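Local coordinates for p800 reaction center core protein (Heliobacterium modesticaldum, PDB 5V8K), which forms, as a homodimer, the core of a photosynthetic reaction center that holds bacteriochlorophyll g, chlorophyll and carotenoid pigments in the membrane and binds a [4Fe-4S] cluster, at residues K316-I321 and T392-W397; R288-P293 and K303-C308; S537-Y542 and E577-G582. All blocks are in the same frame, centred on the assembly; numbering follows the deposited sequence.

The three contacts follow one another along the chain, and each carries a different cofactor or lipid. Contact 2 (288-293 with 303-308) comes first, at a phospholipid headgroup; helix 303-307 is then followed by helix 311-344, which enters contact 1, and Arg307 and Cys308 also touch Phe401 on the second helix of contact 1. The centres of contacts 1 and 2 are about 19 Å apart, their nearest atoms about 7 Å. Contact 1 packs against bacteriochlorophyll g. Contact 3 (537-542 with 577-582) lies beside a chlorophyll, with the Lys579 side chain about 6 Å from the [4Fe-4S] cluster; its centre is about 25 Å from that of contact 1 and about 30 Å from that of contact 2. Contacts 1 and 3 both touch the second subunit.

Contact 1 (K316-I321 and T392-W397); sequences KFLALI and TMVPMW. With GBF (Bacteriochlorophyll g), chain T.
Trp397 meets Phe317 edge-to-face across two antiparallel transmembrane helices, 311-344 and 376-401, whose short segments run at 162° with axes 9.6 Å apart. Starting from the backbone, Trp397 CB sits in the plane of the Phe317 ring, at its edge, with Leu318 CD1 further off. CG is anti to the carbonyl carbon (chi1 -73°), beside the backbone N. CD1 then meets Ile321 CG1 at 3.8 Å, the two side chains crossing at about a right angle. On the other side of the five-membered ring CD2 takes Phe317 CE2 at 3.4 Å, the phenyl plane tilted 75° from the indole. NE1 makes a weak hydrogen bond to Met393 SD, one turn back, at 3.5 Å. Further out, CE2 lies 3.2 Å from the bacteriochlorophyll methyl CMB, which stands over the centre of the indole on the face opposite Phe317, and CZ2 reaches the pyrrole carbon C2B at 3.5 Å. Beside the aromatic pair, the side chains of Ile321 and Val394 slide past each other in opposite directions, CG2 to CG2 3.6 Å.

The indole is thus sandwiched between a phenyl edge and a pigment methyl, its rotation probably fixed by both. Its N-H makes a weak bond to sulfur, so dispersion between apolar and aromatic groups probably supplies most of the cohesion beside this bacteriochlorophyll g.

Contact 2 (R288-P293 and K303-C308); sequences RVLNDP and KFIKRC. With DGG (1-[glycerolylphosphonyl]-2-[8-(2-hexyl-cyclopropyl)-octanal-1-yl]-3-[hexadecanal-1-yl]-glycerol), chain B.
Leu290 CD1 rests against Cys308 CB at 3.7 Å, the closest approach between segments 288-293 and 303-308. Its other methyl, CD2, lies over the backbone of the short helix at Ile305 CA, 4.1 Å away. The forked leucine end therefore bridges one turn, and with Cys308, which also touches Phe401 of helix 376-401, it makes the tight side of the contact. Next to it, Val289 CG1 meets the ring edge of Phe304 at CZ, 4.1 Å, the two side chains crossing at about a right angle. Ile305 CD1 lies 3.3 Å above one face of the Phe304 ring, toward its rim.

Packing thins beyond this strip: Val289 CG1 and Ile305 CG1 are 4.5 Å apart. Asn291 and Pro293 are exposed to solvent, and the side chains of Asp292, Pro293, Lys303 and Lys306 are not modelled past CB, consistent with mobility. The lipid headgroup occupies a further side. Its phosphate oxygen OP3 lies 2.9 Å from Phe304 N, at the phenyl edge, and 3.3 Å from Lys303 N; Arg307 NH1 comes within 3.4 Å of the glycerol carbon C41. Arg288, pointing elsewhere, forms salt bridges with Glu201 and Asp199.

The chemistry is divided: an apolar seam joins the two segments, while the backbone N atoms of Lys303 and Phe304 face the anionic phosphate and would probably steady it. The Arg307 guanidinium lies beside the glycerol end, where its charge may add a favourable field.

Contact 3 (S537-Y542 and E577-G582); sequences SMLFQY and EGKAIG. With AOH (8(1)-OH-Chlorophyll aF), chain E.
Met538, Leu539 and Gly582 bury the most surface here, where the end of helix 520-539 leans on helix 575-599. Glycines allow the approach: Met538 CA and Gly578 CA are 5.0 Å apart. Met538 CG is anti to the carbonyl carbon (chi1 -66°), and the Met538 and Ile581 side chains cross at a slant, SD 4.0 Å from Ile581 CG2; the placing of the terminal methyl CE is doubtful. Leu539 spreads its methyls over the backbone, CD1 at 3.7 Å from Gly582 O and CD2 at 4.0 Å from Lys579 O. A CB on Gly582 would strike Leu539 CG. An alanine at Leu539 would remove both methyls and probably leave a gap over Gly582 and the Lys579 carbonyl.

Residues on both sides of this pair in sequence touch the chlorophyll, whose magnesium is bound by a water at 2.4 Å: Ser537 CB packs on the macrocycle at C4C, 3.3 Å away, and Phe540 CD2 on the substituent carbon CBC.

Lys579 NZ forms a salt bridge with Asp439, its side chain about 5 Å from that of cluster ligand Cys433. Helix 437-447 flanks both segments through Phe446 and Tyr442, and Phe540 and Gln541 of the second subunit close the dimer side.

Contact 1 (K316-I321 and T392-W397)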
# COMPACT_ATOMS: atom_id res chain seq x y z
N LYS A 316 -11.95 -10.84 -29.14
CA LYS A 316 -11.02 -11.91 -29.48
C LYS A 316 -9.58 -11.46 -29.21
O LYS A 316 -8.78 -12.20 -28.64
CB LYS A 316 -11.15 -12.30 -30.95
CG LYS A 316 -12.50 -12.80 -31.37
CD LYS A 316 -12.40 -13.58 -32.67
CE LYS A 316 -13.77 -13.83 -33.30
NZ LYS A 316 -13.57 -14.28 -34.74
N PHE A 317 -9.25 -10.26 -29.66
CA PHE A 317 -7.89 -9.76 -29.51
C PHE A 317 -7.55 -9.51 -28.05
O PHE A 317 -6.50 -9.95 -27.56
CB PHE A 317 -7.70 -8.50 -30.33
CG PHE A 317 -6.31 -8.02 -30.34
CD1 PHE A 317 -5.41 -8.50 -31.27
CD2 PHE A 317 -5.88 -7.12 -29.40
CE1 PHE A 317 -4.08 -8.05 -31.25
CE2 PHE A 317 -4.57 -6.70 -29.37
CZ PHE A 317 -3.68 -7.16 -30.30
N LEU A 318 -8.41 -8.79 -27.33
CA LEU A 318 -8.08 -8.57 -25.93
C LEU A 318 -8.09 -9.87 -25.13
O LEU A 318 -7.28 -10.03 -24.23
CB LEU A 318 -9.01 -7.55 -25.28
CG LEU A 318 -8.45 -6.95 -24.00
CD1 LEU A 318 -7.20 -6.16 -24.27
CD2 LEU A 318 -9.48 -6.05 -23.27
N ALA A 319 -8.98 -10.81 -25.47
CA ALA A 319 -8.97 -12.09 -24.77
C ALA A 319 -7.66 -12.82 -24.99
O ALA A 319 -7.19 -13.55 -24.12
CB ALA A 319 -10.16 -12.98 -25.21
N LEU A 320 -7.10 -12.71 -26.18
CA LEU A 320 -5.84 -13.37 -26.42
C LEU A 320 -4.72 -12.78 -25.55
O LEU A 320 -3.91 -13.52 -24.99
CB LEU A 320 -5.51 -13.29 -27.90
CG LEU A 320 -4.17 -13.93 -28.26
CD1 LEU A 320 -4.23 -15.42 -27.95
CD2 LEU A 320 -3.87 -13.73 -29.73
N ILE A 321 -4.69 -11.45 -25.39
CA ILE A 321 -3.74 -10.78 -24.50
C ILE A 321 -3.91 -11.26 -23.05
O ILE A 321 -2.92 -11.50 -22.35
CB ILE A 321 -3.91 -9.26 -24.61
CG1 ILE A 321 -3.55 -8.78 -26.02
CG2 ILE A 321 -3.08 -8.55 -23.57
CD1 ILE A 321 -2.22 -9.31 -26.59
N THR A 392 0.54 -5.94 -18.52
CA THR A 392 0.67 -4.53 -18.88
C THR A 392 0.05 -4.23 -20.24
O THR A 392 -0.55 -3.17 -20.44
CB THR A 392 2.16 -4.13 -18.86
OG1 THR A 392 2.70 -4.34 -17.55
CG2 THR A 392 2.29 -2.67 -19.18
N MET A 393 0.17 -5.14 -21.18
CA MET A 393 -0.40 -4.91 -22.51
C MET A 393 -1.93 -4.85 -22.51
O MET A 393 -2.51 -4.37 -23.50
CB MET A 393 0.04 -6.00 -23.49
CG MET A 393 1.47 -5.89 -24.04
SD MET A 393 1.68 -6.91 -25.53
CE MET A 393 1.61 -8.54 -24.81
N VAL A 394 -2.61 -5.32 -21.45
CA VAL A 394 -4.08 -5.30 -21.44
C VAL A 394 -4.56 -3.85 -21.50
O VAL A 394 -5.31 -3.50 -22.43
CB VAL A 394 -4.67 -6.06 -20.23
CG1 VAL A 394 -6.16 -5.80 -20.05
CG2 VAL A 394 -4.44 -7.59 -20.41
N PRO A 395 -4.16 -2.96 -20.58
CA PRO A 395 -4.54 -1.55 -20.76
C PRO A 395 -3.95 -0.92 -22.03
O PRO A 395 -4.59 -0.04 -22.62
CB PRO A 395 -4.02 -0.85 -19.49
CG PRO A 395 -3.06 -1.79 -18.84
CD PRO A 395 -3.48 -3.20 -19.31
N MET A 396 -2.78 -1.38 -22.50
CA MET A 396 -2.17 -0.79 -23.70
C MET A 396 -3.02 -1.06 -24.94
O MET A 396 -3.23 -0.16 -25.77
CB MET A 396 -0.76 -1.33 -23.89
CG MET A 396 0.18 -0.96 -22.76
SD MET A 396 1.85 -1.63 -22.93
CE MET A 396 2.35 -0.62 -24.28
N TRP A 397 -3.49 -2.29 -25.11
CA TRP A 397 -4.28 -2.57 -26.30
C TRP A 397 -5.69 -1.99 -26.18
O TRP A 397 -6.32 -1.71 -27.21
CB TRP A 397 -4.32 -4.06 -26.61
CG TRP A 397 -3.00 -4.53 -27.16
CD1 TRP A 397 -2.10 -5.34 -26.52
CD2 TRP A 397 -2.44 -4.23 -28.44
NE1 TRP A 397 -1.03 -5.57 -27.33
CE2 TRP A 397 -1.20 -4.91 -28.52
CE3 TRP A 397 -2.85 -3.47 -29.54
CZ2 TRP A 397 -0.36 -4.82 -29.64
CZ3 TRP A 397 -2.02 -3.40 -30.67
CH2 TRP A 397 -0.78 -4.07 -30.70
MG GBF T . 3.69 -0.51 -31.76
CHA GBF T . 2.36 1.35 -34.42
CHB GBF T . 0.75 -0.34 -30.25
CHC GBF T . 5.04 -2.80 -29.62
CHD GBF T . 6.77 -0.63 -33.67
NA GBF T . 1.95 0.31 -32.22
C1A GBF T . 1.48 0.98 -33.27
C2A GBF T . 0.02 1.25 -33.40
C3A GBF T . -0.26 1.17 -31.89
C4A GBF T . 0.88 0.33 -31.43
CMA GBF T . -0.25 2.52 -31.19
CAA GBF T . -0.70 0.23 -34.31
CBA GBF T . -0.75 -1.19 -33.74
CGA GBF T . -1.56 -2.06 -34.68
O1A GBF T . -2.66 -1.69 -35.08
O2A GBF T . -1.30 -3.49 -34.59
NB GBF T . 2.91 -1.60 -30.21
C1B GBF T . 1.73 -1.28 -29.63
C2B GBF T . 1.57 -2.09 -28.53
C3B GBF T . 2.75 -2.78 -28.37
C4B GBF T . 3.64 -2.35 -29.39
CMB GBF T . 0.32 -2.19 -27.68
CAB GBF T . 2.89 -3.77 -27.29
CBB GBF T . 3.78 -4.72 -27.16
NC GBF T . 5.49 -1.48 -31.70
C1C GBF T . 5.88 -2.33 -30.76
C2C GBF T . 7.25 -2.91 -30.65
C3C GBF T . 7.60 -2.25 -31.90
C4C GBF T . 6.62 -1.43 -32.45
CMC GBF T . 7.99 -2.24 -29.46
CAC GBF T . 8.94 -2.40 -32.48
CBC GBF T . 9.96 -3.31 -31.83
ND GBF T . 4.46 0.09 -33.52
C1D GBF T . 5.61 0.10 -34.20
C2D GBF T . 5.75 0.90 -35.61
C3D GBF T . 4.40 1.29 -35.52
C4D GBF T . 3.67 0.87 -34.36
CMD GBF T . 6.82 1.11 -36.61
CAD GBF T . 3.45 1.98 -36.40
OBD GBF T . 3.61 2.71 -37.44
CBD GBF T . 2.15 2.15 -35.65
CGD GBF T . 1.85 3.56 -35.24
O1D GBF T . 2.22 4.04 -34.18
O2D GBF T . 1.10 4.44 -36.10
CED GBF T . 1.63 5.76 -36.21
C1 GBF T . -2.22 -4.49 -35.00
C2 GBF T . -1.92 -5.70 -34.15
C3 GBF T . -0.89 -6.52 -34.40
C4 GBF T . 0.02 -6.28 -35.57
C5 GBF T . -0.64 -7.70 -33.49

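Contact 2 (R288-P293 and K303-C308)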
# COMPACT_ATOMS: atom_id res chain seq x y z
N ARG A 288 -7.61 10.66 -32.89
CA ARG A 288 -7.87 11.88 -33.65
C ARG A 288 -8.26 11.56 -35.08
O ARG A 288 -9.13 12.24 -35.65
CB ARG A 288 -6.66 12.81 -33.61
CG ARG A 288 -6.45 13.43 -32.23
CD ARG A 288 -5.42 14.55 -32.22
NE ARG A 288 -4.05 14.07 -32.45
CZ ARG A 288 -3.36 14.21 -33.59
NH1 ARG A 288 -3.90 14.82 -34.63
NH2 ARG A 288 -2.13 13.75 -33.68
N VAL A 289 -7.67 10.52 -35.66
CA VAL A 289 -8.12 10.07 -36.98
C VAL A 289 -9.60 9.71 -36.93
O VAL A 289 -10.38 10.09 -37.81
CB VAL A 289 -7.28 8.87 -37.45
CG1 VAL A 289 -7.96 8.22 -38.65
CG2 VAL A 289 -5.94 9.30 -37.85
N LEU A 290 -10.00 8.94 -35.90
CA LEU A 290 -11.38 8.47 -35.80
C LEU A 290 -12.35 9.59 -35.47
O LEU A 290 -13.55 9.43 -35.70
CB LEU A 290 -11.51 7.38 -34.74
CG LEU A 290 -10.72 6.08 -34.87
CD1 LEU A 290 -10.83 5.30 -33.57
CD2 LEU A 290 -11.23 5.25 -35.99
N ASN A 291 -11.87 10.70 -34.92
CA ASN A 291 -12.73 11.81 -34.55
C ASN A 291 -12.75 12.90 -35.60
O ASN A 291 -13.55 13.83 -35.49
CB ASN A 291 -12.29 12.40 -33.21
CG ASN A 291 -12.72 11.56 -32.04
OD1 ASN A 291 -13.36 10.53 -32.22
ND2 ASN A 291 -12.36 11.98 -30.82
N ASP A 292 -11.89 12.82 -36.61
CA ASP A 292 -11.89 13.78 -37.69
C ASP A 292 -12.59 13.15 -38.89
O ASP A 292 -11.94 12.45 -39.68
CB ASP A 292 -10.46 14.20 -38.06
N PRO A 293 -13.90 13.35 -39.04
CA PRO A 293 -14.60 12.77 -40.21
C PRO A 293 -13.89 13.06 -41.52
O PRO A 293 -13.98 12.25 -42.46
CB PRO A 293 -15.99 13.41 -40.14
N LYS A 303 -6.48 -1.10 -41.54
CA LYS A 303 -7.45 -1.95 -40.88
C LYS A 303 -7.88 -1.44 -39.51
O LYS A 303 -8.89 -1.92 -38.98
CB LYS A 303 -6.87 -3.37 -40.75
N PHE A 304 -7.17 -0.47 -38.90
CA PHE A 304 -7.53 -0.12 -37.53
C PHE A 304 -8.79 0.72 -37.46
O PHE A 304 -9.48 0.72 -36.44
CB PHE A 304 -6.39 0.63 -36.82
CG PHE A 304 -6.20 2.05 -37.28
CD1 PHE A 304 -6.95 3.09 -36.74
CD2 PHE A 304 -5.26 2.35 -38.26
CE1 PHE A 304 -6.77 4.41 -37.17
CE2 PHE A 304 -5.07 3.67 -38.71
CZ PHE A 304 -5.83 4.70 -38.15
N ILE A 305 -9.11 1.46 -38.52
CA ILE A 305 -10.39 2.15 -38.52
C ILE A 305 -11.52 1.14 -38.35
O ILE A 305 -12.47 1.37 -37.58
CB ILE A 305 -10.57 2.99 -39.80
CG1 ILE A 305 -9.62 4.20 -39.81
CG2 ILE A 305 -12.01 3.48 -39.90
CD1 ILE A 305 -8.24 3.90 -40.33
N LYS A 306 -11.42 -0.01 -39.01
CA LYS A 306 -12.46 -1.03 -38.85
C LYS A 306 -12.37 -1.66 -37.47
O LYS A 306 -13.38 -1.77 -36.76
CB LYS A 306 -12.34 -2.09 -39.96
N ARG A 307 -11.17 -2.05 -37.04
CA ARG A 307 -11.02 -2.79 -35.79
C ARG A 307 -11.50 -1.97 -34.61
O ARG A 307 -12.03 -2.53 -33.64
CB ARG A 307 -9.56 -3.20 -35.60
CG ARG A 307 -9.13 -4.31 -36.50
CD ARG A 307 -7.63 -4.42 -36.60
NE ARG A 307 -7.25 -5.64 -37.29
CZ ARG A 307 -6.02 -5.94 -37.67
NH1 ARG A 307 -5.02 -5.10 -37.43
NH2 ARG A 307 -5.79 -7.09 -38.30
N CYS A 308 -11.29 -0.65 -34.64
CA CYS A 308 -11.74 0.21 -33.55
C CYS A 308 -13.26 0.30 -33.46
O CYS A 308 -13.77 0.91 -32.51
CB CYS A 308 -11.18 1.61 -33.69
SG CYS A 308 -9.40 1.75 -33.44
C16 DGG B . 8.38 -3.71 -24.32
C15 DGG B . 8.78 -4.88 -25.17
C14 DGG B . 8.50 -4.55 -26.61
C13 DGG B . 7.79 -5.68 -27.33
C12 DGG B . 8.77 -6.40 -28.24
C11 DGG B . 8.23 -6.54 -29.64
C10 DGG B . 6.74 -6.69 -29.63
C9 DGG B . 6.20 -6.90 -31.03
C8 DGG B . 4.69 -7.12 -31.03
C7 DGG B . 4.10 -7.06 -32.43
C6 DGG B . 4.05 -5.64 -33.00
C5 DGG B . 2.92 -4.81 -32.42
C4 DGG B . 2.74 -3.49 -33.14
C3 DGG B . 2.73 -3.62 -34.66
C2 DGG B . 2.41 -2.28 -35.33
C1 DGG B . 2.08 -2.41 -36.80
O1 DGG B . 2.04 -3.49 -37.32
O17 DGG B . 1.79 -1.26 -37.63
C17 DGG B . 0.65 -1.13 -38.48
C19 DGG B . 0.09 0.32 -38.47
O19 DGG B . 1.00 1.28 -39.02
C21 DGG B . 1.80 0.92 -40.17
O21 DGG B . 1.26 0.66 -41.21
C22 DGG B . 3.32 0.90 -40.11
C23 DGG B . 4.00 0.03 -41.19
C24 DGG B . 5.18 -0.80 -40.71
C25 DGG B . 4.90 -1.41 -39.35
C26 DGG B . 6.04 -2.32 -38.90
C27 DGG B . 5.86 -2.86 -37.49
C28 DGG B . 7.08 -3.64 -37.01
C29 DGG B . 6.84 -4.33 -35.68
C30 DGG B . 7.93 -5.32 -35.30
C31 DGG B . 7.42 -6.25 -34.23
C18 DGG B . -1.23 0.37 -39.23
P DGG B . -3.08 -1.51 -39.62
OP1 DGG B . -2.84 -1.33 -41.06
OP2 DGG B . -2.02 -0.70 -38.75
OP3 DGG B . -4.38 -1.15 -39.02
OP4 DGG B . -2.59 -2.97 -39.25
C40 DGG B . -2.27 -3.92 -40.25
C41 DGG B . -2.60 -5.33 -39.74
O42 DGG B . -1.79 -5.62 -38.62
C43 DGG B . -2.31 -6.37 -40.80
O44 DGG B . -2.45 -7.67 -40.23

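Contact 3 (S537-Y542 and E577-G582)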
# COMPACT_ATOMS: atom_id res chain seq x y z
N SER A 537 -5.00 9.00 -1.28
CA SER A 537 -5.97 10.06 -1.06
C SER A 537 -6.36 10.74 -2.38
O SER A 537 -7.45 11.28 -2.49
CB SER A 537 -5.42 11.09 -0.04
OG SER A 537 -4.47 12.02 -0.56
N MET A 538 -5.53 10.62 -3.40
CA MET A 538 -5.80 11.15 -4.73
C MET A 538 -6.34 10.09 -5.69
O MET A 538 -6.95 10.46 -6.70
CB MET A 538 -4.52 11.70 -5.36
CG MET A 538 -3.91 12.92 -4.69
SD MET A 538 -2.20 13.18 -5.25
CE MET A 538 -2.44 12.85 -6.93
N LEU A 539 -6.04 8.81 -5.47
CA LEU A 539 -6.45 7.77 -6.40
C LEU A 539 -7.72 7.05 -5.97
O LEU A 539 -8.42 6.52 -6.84
CB LEU A 539 -5.32 6.76 -6.59
CG LEU A 539 -4.06 7.34 -7.21
CD1 LEU A 539 -2.86 6.48 -7.04
CD2 LEU A 539 -4.25 7.57 -8.68
N PHE A 540 -8.05 7.00 -4.67
CA PHE A 540 -9.30 6.41 -4.24
C PHE A 540 -10.49 7.22 -4.72
O PHE A 540 -10.39 8.41 -5.06
CB PHE A 540 -9.37 6.32 -2.71
CG PHE A 540 -8.61 5.15 -2.10
CD1 PHE A 540 -7.54 4.59 -2.74
CD2 PHE A 540 -8.99 4.66 -0.88
CE1 PHE A 540 -6.83 3.56 -2.16
CE2 PHE A 540 -8.30 3.65 -0.27
CZ PHE A 540 -7.22 3.07 -0.90
N GLN A 541 -11.65 6.55 -4.75
CA GLN A 541 -12.96 7.16 -5.04
C GLN A 541 -13.41 8.10 -3.93
O GLN A 541 -14.39 7.81 -3.23
CB GLN A 541 -14.02 6.06 -5.23
CG GLN A 541 -13.87 5.25 -6.48
CD GLN A 541 -14.67 3.99 -6.43
OE1 GLN A 541 -15.79 4.00 -5.93
NE2 GLN A 541 -14.12 2.89 -6.93
N TYR A 542 -12.69 9.20 -3.72
CA TYR A 542 -12.95 10.05 -2.57
C TYR A 542 -12.71 11.54 -2.87
O TYR A 542 -12.51 12.33 -1.94
CB TYR A 542 -12.10 9.59 -1.38
CG TYR A 542 -12.86 8.68 -0.44
CD1 TYR A 542 -13.72 9.19 0.51
CD2 TYR A 542 -12.71 7.30 -0.51
CE1 TYR A 542 -14.45 8.38 1.34
CE2 TYR A 542 -13.44 6.46 0.32
CZ TYR A 542 -14.29 7.00 1.26
OH TYR A 542 -15.01 6.16 2.09
N GLU A 577 -6.58 15.69 -12.45
CA GLU A 577 -5.29 16.08 -11.89
C GLU A 577 -4.80 15.04 -10.90
O GLU A 577 -3.63 14.64 -10.92
CB GLU A 577 -5.36 17.44 -11.19
CG GLU A 577 -5.78 18.59 -12.02
CD GLU A 577 -6.18 19.83 -11.21
OE1 GLU A 577 -6.64 19.71 -10.05
OE2 GLU A 577 -6.06 20.95 -11.76
N GLY A 578 -5.69 14.61 -10.01
CA GLY A 578 -5.31 13.68 -8.97
C GLY A 578 -4.93 12.31 -9.50
O GLY A 578 -4.06 11.64 -8.95
N LYS A 579 -5.52 11.91 -10.63
CA LYS A 579 -5.16 10.63 -11.22
C LYS A 579 -3.79 10.71 -11.89
O LYS A 579 -2.98 9.78 -11.76
CB LYS A 579 -6.24 10.18 -12.21
CG LYS A 579 -7.08 9.07 -11.69
CD LYS A 579 -8.52 9.10 -12.18
CE LYS A 579 -8.67 9.18 -13.68
NZ LYS A 579 -10.05 8.60 -14.06
N ALA A 580 -3.51 11.81 -12.59
CA ALA A 580 -2.21 12.00 -13.23
C ALA A 580 -1.08 12.10 -12.20
O ALA A 580 -0.03 11.45 -12.34
CB ALA A 580 -2.20 13.26 -14.10
N ILE A 581 -1.27 12.91 -11.17
CA ILE A 581 -0.24 13.13 -10.15
C ILE A 581 -0.12 11.89 -9.26
O ILE A 581 0.99 11.48 -8.87
CB ILE A 581 -0.57 14.38 -9.32
CG1 ILE A 581 -0.49 15.62 -10.19
CG2 ILE A 581 0.35 14.50 -8.09
CD1 ILE A 581 -1.09 16.87 -9.55
N GLY A 582 -1.26 11.27 -8.95
CA GLY A 582 -1.24 10.08 -8.13
C GLY A 582 -0.54 8.94 -8.81
O GLY A 582 0.24 8.22 -8.19
C1 AOH E . -5.50 17.82 10.06
C2 AOH E . -4.25 17.36 9.38
C3 AOH E . -3.50 16.35 9.81
C4 AOH E . -3.84 15.60 11.03
C5 AOH E . -2.25 16.03 9.06
C6 AOH E . -1.03 16.70 9.69
C7 AOH E . 0.16 16.05 9.03
C8 AOH E . 1.41 16.37 9.34
C9 AOH E . 1.64 17.47 10.34
C10 AOH E . 2.55 15.74 8.59
C11 AOH E . 3.07 14.37 8.98
C15 AOH E . 4.93 12.10 9.29
C14 AOH E . 6.32 12.97 7.29
C13 AOH E . 5.15 13.13 8.23
C12 AOH E . 4.29 14.16 8.10
NB AOH E . -4.15 11.96 4.78
ND AOH E . -7.92 12.25 3.29
C1A AOH E . -7.34 14.77 4.93
C1B AOH E . -3.47 12.89 5.47
C1C AOH E . -4.86 9.43 3.29
C1D AOH E . -8.64 11.39 2.55
C2A AOH E . -7.28 15.94 5.88
C2B AOH E . -2.15 12.50 5.73
C2C AOH E . -5.15 8.19 2.75
C2D AOH E . -9.90 11.90 2.29
C3A AOH E . -5.77 15.92 6.11
C3B AOH E . -2.06 11.23 5.17
C3C AOH E . -6.43 8.29 2.24
C3D AOH E . -9.94 13.14 2.91
C4A AOH E . -5.28 14.60 5.57
C4B AOH E . -3.31 10.92 4.63
C4C AOH E . -6.82 9.61 2.52
C4D AOH E . -8.72 13.33 3.56
CAA AOH E . -8.16 15.72 7.10
CAB AOH E . -0.78 10.55 5.22
CAC AOH E . -7.17 7.18 1.62
CAD AOH E . -10.79 14.27 3.37
CBA AOH E . -8.40 17.03 7.84
CBB AOH E . -0.38 9.54 4.50
CBC AOH E . -7.79 7.49 0.30
CBD AOH E . -9.95 15.20 4.18
CED AOH E . -8.93 18.17 1.91
CGA AOH E . -7.59 17.18 9.09
CGD AOH E . -9.90 16.56 3.53
CHA AOH E . -8.63 14.54 4.24
CHB AOH E . -4.05 14.20 5.88
CHC AOH E . -3.58 9.68 3.93
CHD AOH E . -8.14 10.06 2.13
CMA AOH E . -5.05 17.05 5.39
CMB AOH E . -1.05 13.27 6.43
CMC AOH E . -4.28 6.97 2.74
CMD AOH E . -10.94 11.20 1.46
NA AOH E . -6.25 14.02 4.83
NC AOH E . -5.86 10.31 3.13
O1 AOH E . -8.23 6.72 2.50
O1A AOH E . -7.48 16.27 9.91
O1D AOH E . -10.58 17.49 3.93
O2A AOH E . -6.47 18.02 9.04
O2D AOH E . -9.02 16.81 2.41
OBD AOH E . -11.91 14.48 2.78
MG AOH E . -5.97 12.26 3.85
O HOH W 1 -5.11 13.26 1.87